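Local coordinates for pectate lyase (PDB 3VMV), which probably cleaves polygalacturonate, the backbone of pectin, by eliminative lysis, as a secreted polysaccharide lyase of family 1 built on a parallel beta-helix, at residues I35-R40 against I66-H71; A102-I107 against N131-N137; N146-D150 against H175-M179. All blocks are in the same frame, centred on the assembly; numbering follows the deposited sequence.

Overall arrangement
From the N terminus, helix 28-40 comes first, and contact 1 closes a loop of 25 residues by setting its last turns against strand 66-68 and the turn after it. Contact 2 closes one of 23, pairing strand 105-108 with strand 132-135 one coil further on, and contact 3 one of 24, bringing the loop 146-150 back to the chain around Trp176 and Lys177. The three loops run in series, without nesting or crossing. Contacts 1 and 2 touch where Val68 O packs on Ala102 CB, strands 66-68 and 97-103 being neighbours. Contact 3 lies across the chain's centre from contact 2, about 24 Å between centres. Together they join the end helix, the coil stacking and a surface loop.

Contact 1: residues I35-R40 against I66-H71; sequences IDNRSR and IDVKNH
The chi1 of Ser39 (-173°) sets OG anti to its backbone N and brings it to His71, whose own chi1 of 85° places CG between backbone N and carbonyl carbon and swings the ring back against Ser39 and Arg40. Ser39 OG is thereby gripped twice by one residue. His71 N donates to it at 3.0 Å along a nearly straight bond, and His71 ND1 meets it at 2.7 Å near the ring plane, in a hydrogen bond in which either atom could be the donor. While OG holds the edge of the imidazole, Arg40 covers a face: its CG sits 3.5 Å from the centroid of the His71 ring, almost on the ring normal, a CH-pi contact. The Arg40 guanidinium lies further along, its plane turned 62° from the ring.

Deeper in, Ile35 points at the strand. Its CD1 packs on Val68 CG2 at 4.1 Å, the two side chains crossing at about a right angle, and its CG2 rests near Asp67 O and Lys69 O. Ile78 and Ile81 of strand 78-85 extend this apolar patch. Two waters span the seam: one lies within hydrogen-bonding distance of Asp36 OD1 and Lys69 O, the other donates to Ser39 O and accepts from Asn70 ND2, which also bonds Glu77 O. Asn70 OD1 is taken by Arg72 N. Residues 35-40 are thus joined to the beta-helix by an apolar patch at Ile35 and a polar one round Ser39, and the double hold on Ser39 OG would help to fix both the backbone and the ring rotation of His71.

Contact 2: residues A102-I107 against N131-N137; sequences AHNIII and NVWIDHN
Two successive coils of the parallel beta-helix stack here, strand 105-107 beside strand 132-135, with Ile105 paired to Val132, Ile106 to Trp133 and Ile107 to Ile134. Four backbone hydrogen bonds form the ladder: Ile105 N to Asn131 O (3.0 Å), Trp133 N to Ile105 O (2.9 Å), Ile107 N to Trp133 O and Asp135 N to Ile107 O. The strand axes run 4.8 Å apart and only 9° from parallel.

Aliphatic residues stack on one face: Ile105, Val132, Ile107 and Ile134 turn there, meeting Leu99 and Ile123 of other strands. On the other face Ile106 and Trp133 lie side by side, pointing the same way. With CG anti to the backbone N (chi1 -174°), the indole presents its edge to the isoleucine, CE3 meeting Ile106 CD1 at 3.7 Å. Asp135 CB lies over one face of that ring, offset toward the rim, and NE1 bonds Ser168 OG. Asp135 OD2 accepts from His136 ND1 at 2.7 Å, in the imidazole plane but from above the carboxylate plane.

The chain turns a corner at Asn104 and Asn131, both with positive phi and in register, and Asn104 ND2 bonds Asn80 OD1 in the manner of the asparagine ladder of pectate lyase beta-helices.

Contact 3: residues N146-D150 against H175-M179; sequences NGDSD and HWKTM
The backbone CA of a serine lies over the indole face of Trp176: Ser149 CA sits 3.6 Å from the centroid of the five-membered ring, 16° off its normal, in a CH-pi contact. Ser149 CB continues across the same face to CE3 at 3.4 Å. The contact joins a surface loop, between strands 138-140 and 156-158 of the beta-helix, to a corner of the chain at Trp176. Two successive Asx turns shape the loop: Asn146 OD1 accepts from Asp148 N (2.9 Å), and Asp148 OD1 from Asp150 N, both donors standing well above the plane of the accepting group. Gly147 passes its carbonyl O near CZ2 of the indole. Trp176 NE1 bonds Pro144 O, and Phe143 meets the indole edge-to-face, so that the loop holds the indole through these two residues as well as through 147-149.

Lys177 supplies the polar half. Its chain bends at chi3 (-65°), laying CE 3.4 Å from Ser149 O and bringing the ammonium to Asp150. Asp153 forms a second salt bridge with the same group. Lys177 NZ reaches Asp150 OD1 at 2.8 Å on the anti side, tilted out of the carboxylate plane, and a water accepting from NZ donates to Asp150 O.

Contact 1: residues I35-R40 against I66-H71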
# COMPACT_ATOMS: atom_id res chain seq x y z
N ILE A 35 -10.87 -16.00 -11.17
CA ILE A 35 -10.49 -14.83 -11.95
C ILE A 35 -10.45 -15.18 -13.43
O ILE A 35 -11.01 -14.45 -14.25
CB ILE A 35 -9.12 -14.31 -11.49
CG1 ILE A 35 -9.25 -13.73 -10.08
CG2 ILE A 35 -8.54 -13.33 -12.52
CD1 ILE A 35 -7.92 -13.53 -9.36
N ASP A 36 -9.78 -16.27 -13.78
CA ASP A 36 -9.56 -16.61 -15.19
C ASP A 36 -10.86 -17.08 -15.84
O ASP A 36 -11.15 -16.70 -16.98
CB ASP A 36 -8.49 -17.70 -15.32
CG ASP A 36 -7.09 -17.23 -14.86
OD1 ASP A 36 -6.89 -16.03 -14.53
OD2 ASP A 36 -6.19 -18.08 -14.82
N ASN A 37 -11.64 -17.88 -15.12
CA ASN A 37 -12.91 -18.34 -15.65
C ASN A 37 -13.82 -17.15 -15.94
O ASN A 37 -14.49 -17.10 -16.98
CB ASN A 37 -13.60 -19.29 -14.68
CG ASN A 37 -12.95 -20.66 -14.63
OD1 ASN A 37 -12.13 -21.01 -15.48
ND2 ASN A 37 -13.35 -21.46 -13.65
N ARG A 38 -13.86 -16.18 -15.02
CA ARG A 38 -14.68 -15.02 -15.28
C ARG A 38 -14.18 -14.26 -16.51
O ARG A 38 -14.95 -13.80 -17.34
CB ARG A 38 -14.77 -14.09 -14.07
CG ARG A 38 -15.74 -12.93 -14.33
CD ARG A 38 -15.72 -11.91 -13.20
NE ARG A 38 -14.44 -11.19 -13.23
CZ ARG A 38 -14.25 -9.96 -12.81
NH1 ARG A 38 -15.25 -9.27 -12.23
NH2 ARG A 38 -13.04 -9.42 -12.95
N SER A 39 -12.86 -14.13 -16.61
CA SER A 39 -12.26 -13.36 -17.70
C SER A 39 -12.63 -13.97 -19.06
O SER A 39 -12.79 -13.24 -20.03
CB SER A 39 -10.75 -13.26 -17.49
OG SER A 39 -10.15 -12.38 -18.45
N ARG A 40 -12.80 -15.28 -19.11
CA ARG A 40 -13.09 -15.99 -20.36
C ARG A 40 -14.60 -16.09 -20.63
O ARG A 40 -15.00 -16.58 -21.67
CB ARG A 40 -12.50 -17.40 -20.29
CG ARG A 40 -10.99 -17.43 -20.39
CD ARG A 40 -10.48 -18.87 -20.42
NE ARG A 40 -9.07 -18.94 -20.02
CZ ARG A 40 -8.66 -19.47 -18.87
NH1 ARG A 40 -9.54 -20.00 -18.03
NH2 ARG A 40 -7.36 -19.50 -18.58
N ILE A 66 -0.74 -14.34 -7.08
CA ILE A 66 -2.15 -14.35 -7.45
C ILE A 66 -2.33 -13.22 -8.44
O ILE A 66 -2.15 -12.04 -8.11
CB ILE A 66 -3.02 -14.11 -6.19
CG1 ILE A 66 -2.79 -15.23 -5.17
CG2 ILE A 66 -4.50 -14.02 -6.59
CD1 ILE A 66 -3.15 -16.63 -5.68
N ASP A 67 -2.61 -13.58 -9.68
CA ASP A 67 -2.53 -12.70 -10.84
C ASP A 67 -3.92 -12.12 -11.12
O ASP A 67 -4.73 -12.72 -11.85
CB ASP A 67 -2.02 -13.56 -12.02
CG ASP A 67 -1.25 -12.79 -13.11
OD1 ASP A 67 -0.96 -11.61 -12.99
OD2 ASP A 67 -0.94 -13.44 -14.13
N VAL A 68 -4.16 -10.92 -10.59
CA VAL A 68 -5.39 -10.16 -10.91
C VAL A 68 -5.16 -9.40 -12.21
O VAL A 68 -4.78 -8.23 -12.23
CB VAL A 68 -5.84 -9.25 -9.75
CG1 VAL A 68 -7.18 -8.58 -10.09
CG2 VAL A 68 -5.94 -10.07 -8.46
N LYS A 69 -5.32 -10.14 -13.32
CA LYS A 69 -4.96 -9.70 -14.65
C LYS A 69 -5.92 -10.40 -15.58
O LYS A 69 -6.29 -11.56 -15.35
CB LYS A 69 -3.53 -10.16 -14.99
CG LYS A 69 -3.02 -9.60 -16.30
CD LYS A 69 -1.67 -10.21 -16.68
CE LYS A 69 -0.57 -9.69 -15.74
NZ LYS A 69 0.76 -10.00 -16.33
N ASN A 70 -6.30 -9.70 -16.63
CA ASN A 70 -7.14 -10.30 -17.64
C ASN A 70 -6.43 -11.50 -18.23
O ASN A 70 -5.21 -11.48 -18.41
CB ASN A 70 -7.39 -9.26 -18.74
CG ASN A 70 -8.48 -9.70 -19.70
OD1 ASN A 70 -8.27 -10.56 -20.54
ND2 ASN A 70 -9.65 -9.11 -19.57
N HIS A 71 -7.17 -12.54 -18.56
CA HIS A 71 -6.56 -13.68 -19.25
C HIS A 71 -6.01 -13.22 -20.63
O HIS A 71 -5.11 -13.84 -21.17
CB HIS A 71 -7.57 -14.86 -19.35
CG HIS A 71 -8.47 -14.77 -20.53
ND1 HIS A 71 -9.58 -13.96 -20.54
CD2 HIS A 71 -8.42 -15.37 -21.74
CE1 HIS A 71 -10.17 -14.05 -21.72
NE2 HIS A 71 -9.49 -14.90 -22.46
O HOH W 1 -4.98 -14.16 -14.93
O HOH W 2 -11.82 -10.72 -20.84

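Contact 2: residues A102-I107 against N131-N137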
# COMPACT_ATOMS: atom_id res chain seq x y z
N ALA A 102 -5.87 -3.32 -13.59
CA ALA A 102 -7.00 -3.73 -12.80
C ALA A 102 -7.75 -2.50 -12.31
O ALA A 102 -7.12 -1.55 -11.86
CB ALA A 102 -6.49 -4.58 -11.62
N HIS A 103 -9.08 -2.51 -12.44
CA HIS A 103 -9.90 -1.32 -12.20
C HIS A 103 -11.04 -1.63 -11.28
O HIS A 103 -11.75 -2.59 -11.49
CB HIS A 103 -10.42 -0.79 -13.52
CG HIS A 103 -9.32 -0.31 -14.41
ND1 HIS A 103 -8.48 -1.17 -15.09
CD2 HIS A 103 -8.84 0.94 -14.63
CE1 HIS A 103 -7.57 -0.46 -15.73
NE2 HIS A 103 -7.77 0.81 -15.47
N ASN A 104 -11.20 -0.79 -10.26
CA ASN A 104 -12.27 -0.94 -9.28
C ASN A 104 -12.10 -2.25 -8.49
O ASN A 104 -12.88 -3.21 -8.63
CB ASN A 104 -13.67 -0.85 -9.94
CG ASN A 104 -14.78 -0.83 -8.91
OD1 ASN A 104 -14.59 -0.30 -7.81
ND2 ASN A 104 -15.93 -1.42 -9.22
N ILE A 105 -11.05 -2.26 -7.67
CA ILE A 105 -10.62 -3.44 -6.94
C ILE A 105 -10.52 -3.12 -5.45
O ILE A 105 -9.95 -2.09 -5.08
CB ILE A 105 -9.23 -3.88 -7.40
CG1 ILE A 105 -9.12 -3.88 -8.94
CG2 ILE A 105 -8.86 -5.22 -6.79
CD1 ILE A 105 -9.95 -4.97 -9.66
N ILE A 106 -11.08 -3.98 -4.61
CA ILE A 106 -10.93 -3.90 -3.17
C ILE A 106 -10.18 -5.14 -2.65
O ILE A 106 -10.56 -6.25 -2.98
CB ILE A 106 -12.30 -3.81 -2.50
CG1 ILE A 106 -13.00 -2.54 -2.98
CG2 ILE A 106 -12.16 -3.84 -0.95
CD1 ILE A 106 -14.39 -2.33 -2.35
N ILE A 107 -9.12 -4.93 -1.87
CA ILE A 107 -8.48 -6.02 -1.10
C ILE A 107 -8.62 -5.64 0.36
O ILE A 107 -8.14 -4.57 0.79
CB ILE A 107 -7.02 -6.15 -1.49
CG1 ILE A 107 -6.89 -6.38 -2.99
CG2 ILE A 107 -6.32 -7.28 -0.67
CD1 ILE A 107 -5.52 -6.38 -3.52
N ASN A 131 -8.30 2.95 -9.20
CA ASN A 131 -9.44 2.80 -8.27
C ASN A 131 -9.32 1.52 -7.48
O ASN A 131 -10.02 0.57 -7.72
CB ASN A 131 -10.80 2.93 -8.98
CG ASN A 131 -11.06 4.36 -9.37
OD1 ASN A 131 -11.54 5.16 -8.54
ND2 ASN A 131 -10.69 4.72 -10.56
N VAL A 132 -8.34 1.51 -6.59
CA VAL A 132 -8.01 0.37 -5.79
C VAL A 132 -8.03 0.78 -4.34
O VAL A 132 -7.43 1.81 -3.99
CB VAL A 132 -6.61 -0.08 -6.13
CG1 VAL A 132 -6.18 -1.24 -5.24
CG2 VAL A 132 -6.47 -0.46 -7.62
N TRP A 133 -8.73 0.01 -3.51
CA TRP A 133 -8.82 0.26 -2.08
C TRP A 133 -8.22 -0.94 -1.33
O TRP A 133 -8.72 -2.07 -1.49
CB TRP A 133 -10.30 0.47 -1.75
CG TRP A 133 -10.56 0.87 -0.32
CD1 TRP A 133 -9.70 1.53 0.50
CD2 TRP A 133 -11.79 0.72 0.40
NE1 TRP A 133 -10.30 1.78 1.73
CE2 TRP A 133 -11.58 1.28 1.69
CE3 TRP A 133 -13.03 0.13 0.09
CZ2 TRP A 133 -12.58 1.31 2.65
CZ3 TRP A 133 -14.03 0.17 1.05
CH2 TRP A 133 -13.79 0.73 2.32
N ILE A 134 -7.14 -0.69 -0.58
CA ILE A 134 -6.44 -1.73 0.19
C ILE A 134 -6.71 -1.36 1.66
O ILE A 134 -6.15 -0.37 2.12
CB ILE A 134 -4.98 -1.67 -0.15
CG1 ILE A 134 -4.84 -2.12 -1.61
CG2 ILE A 134 -4.13 -2.57 0.83
CD1 ILE A 134 -3.46 -1.80 -2.23
N ASP A 135 -7.60 -2.12 2.30
CA ASP A 135 -8.18 -1.71 3.59
C ASP A 135 -8.17 -2.83 4.61
O ASP A 135 -8.56 -3.95 4.35
CB ASP A 135 -9.60 -1.23 3.32
CG ASP A 135 -10.34 -0.81 4.60
OD1 ASP A 135 -10.04 0.29 5.09
OD2 ASP A 135 -11.16 -1.59 5.09
N HIS A 136 -7.75 -2.52 5.83
CA HIS A 136 -7.91 -3.45 6.95
C HIS A 136 -7.19 -4.78 6.75
O HIS A 136 -7.67 -5.83 7.13
CB HIS A 136 -9.40 -3.67 7.30
CG HIS A 136 -9.96 -2.62 8.21
ND1 HIS A 136 -10.74 -1.58 7.75
CD2 HIS A 136 -9.82 -2.42 9.54
CE1 HIS A 136 -11.12 -0.83 8.78
NE2 HIS A 136 -10.55 -1.31 9.87
N ASN A 137 -5.98 -4.68 6.19
CA ASN A 137 -5.12 -5.84 6.03
C ASN A 137 -3.92 -5.78 6.97
O ASN A 137 -3.70 -4.77 7.65
CB ASN A 137 -4.61 -5.88 4.61
CG ASN A 137 -5.72 -5.75 3.57
OD1 ASN A 137 -5.76 -4.75 2.78
ND2 ASN A 137 -6.58 -6.71 3.52

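Contact 3: residues N146-D150 against H175-M179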
# COMPACT_ATOMS: atom_id res chain seq x y z
N ASN A 146 17.24 -12.19 8.84
CA ASN A 146 18.58 -12.67 8.44
C ASN A 146 19.55 -11.58 7.98
O ASN A 146 20.68 -11.87 7.58
CB ASN A 146 18.51 -13.78 7.36
CG ASN A 146 18.32 -13.24 5.88
OD1 ASN A 146 17.88 -12.08 5.65
ND2 ASN A 146 18.62 -14.12 4.87
N GLY A 147 19.09 -10.33 8.01
CA GLY A 147 19.94 -9.19 7.68
C GLY A 147 19.99 -8.79 6.21
O GLY A 147 20.71 -7.83 5.86
N ASP A 148 19.29 -9.53 5.34
CA ASP A 148 19.30 -9.27 3.89
C ASP A 148 18.02 -8.52 3.54
O ASP A 148 16.93 -9.09 3.52
CB ASP A 148 19.41 -10.59 3.11
CG ASP A 148 19.28 -10.42 1.60
OD1 ASP A 148 19.22 -9.27 1.09
OD2 ASP A 148 19.20 -11.46 0.92
N SER A 149 18.18 -7.22 3.31
CA SER A 149 17.03 -6.34 3.09
C SER A 149 16.28 -6.73 1.82
O SER A 149 15.16 -6.31 1.66
CB SER A 149 17.49 -4.88 2.98
OG SER A 149 18.36 -4.75 1.85
N ASP A 150 16.89 -7.52 0.92
CA ASP A 150 16.28 -7.84 -0.36
C ASP A 150 15.72 -9.27 -0.40
O ASP A 150 15.21 -9.71 -1.44
CB ASP A 150 17.30 -7.70 -1.50
CG ASP A 150 17.77 -6.29 -1.69
OD1 ASP A 150 16.96 -5.37 -1.54
OD2 ASP A 150 18.96 -6.10 -2.01
N HIS A 175 9.56 -5.38 8.61
CA HIS A 175 9.92 -5.49 7.20
C HIS A 175 10.98 -4.46 6.87
O HIS A 175 11.05 -3.42 7.49
CB HIS A 175 8.66 -5.21 6.37
CG HIS A 175 8.78 -5.61 4.94
ND1 HIS A 175 9.11 -4.73 3.93
CD2 HIS A 175 8.61 -6.81 4.35
CE1 HIS A 175 9.13 -5.39 2.78
NE2 HIS A 175 8.87 -6.66 3.02
N TRP A 176 11.79 -4.72 5.85
CA TRP A 176 12.79 -3.78 5.43
C TRP A 176 12.22 -2.73 4.44
O TRP A 176 12.09 -1.57 4.84
CB TRP A 176 13.97 -4.50 4.77
CG TRP A 176 14.88 -5.28 5.70
CD1 TRP A 176 14.70 -6.56 6.16
CD2 TRP A 176 16.13 -4.85 6.21
NE1 TRP A 176 15.77 -6.93 6.95
CE2 TRP A 176 16.66 -5.90 6.99
CE3 TRP A 176 16.85 -3.65 6.10
CZ2 TRP A 176 17.89 -5.79 7.65
CZ3 TRP A 176 18.08 -3.55 6.74
CH2 TRP A 176 18.59 -4.63 7.50
N LYS A 177 11.89 -3.13 3.20
CA LYS A 177 11.55 -2.18 2.13
C LYS A 177 10.04 -2.06 1.99
O LYS A 177 9.39 -2.80 1.24
CB LYS A 177 12.18 -2.59 0.79
CG LYS A 177 13.68 -2.87 0.87
CD LYS A 177 14.22 -3.34 -0.52
CE LYS A 177 13.62 -4.68 -0.96
NZ LYS A 177 14.28 -5.07 -2.28
N THR A 178 9.44 -1.14 2.74
CA THR A 178 7.99 -1.26 3.00
C THR A 178 7.07 -0.97 1.80
O THR A 178 6.28 -1.84 1.43
CB THR A 178 7.60 -0.39 4.20
OG1 THR A 178 8.57 -0.56 5.25
CG2 THR A 178 6.25 -0.82 4.79
N MET A 179 7.17 0.23 1.21
CA MET A 179 6.23 0.66 0.18
C MET A 179 6.90 1.51 -0.85
O MET A 179 7.64 2.46 -0.52
CB MET A 179 5.14 1.52 0.81
CG MET A 179 4.28 0.78 1.79
SD MET A 179 2.90 1.76 2.42
CE MET A 179 3.73 3.19 3.13
O HOH W 3 13.97 -7.90 -3.13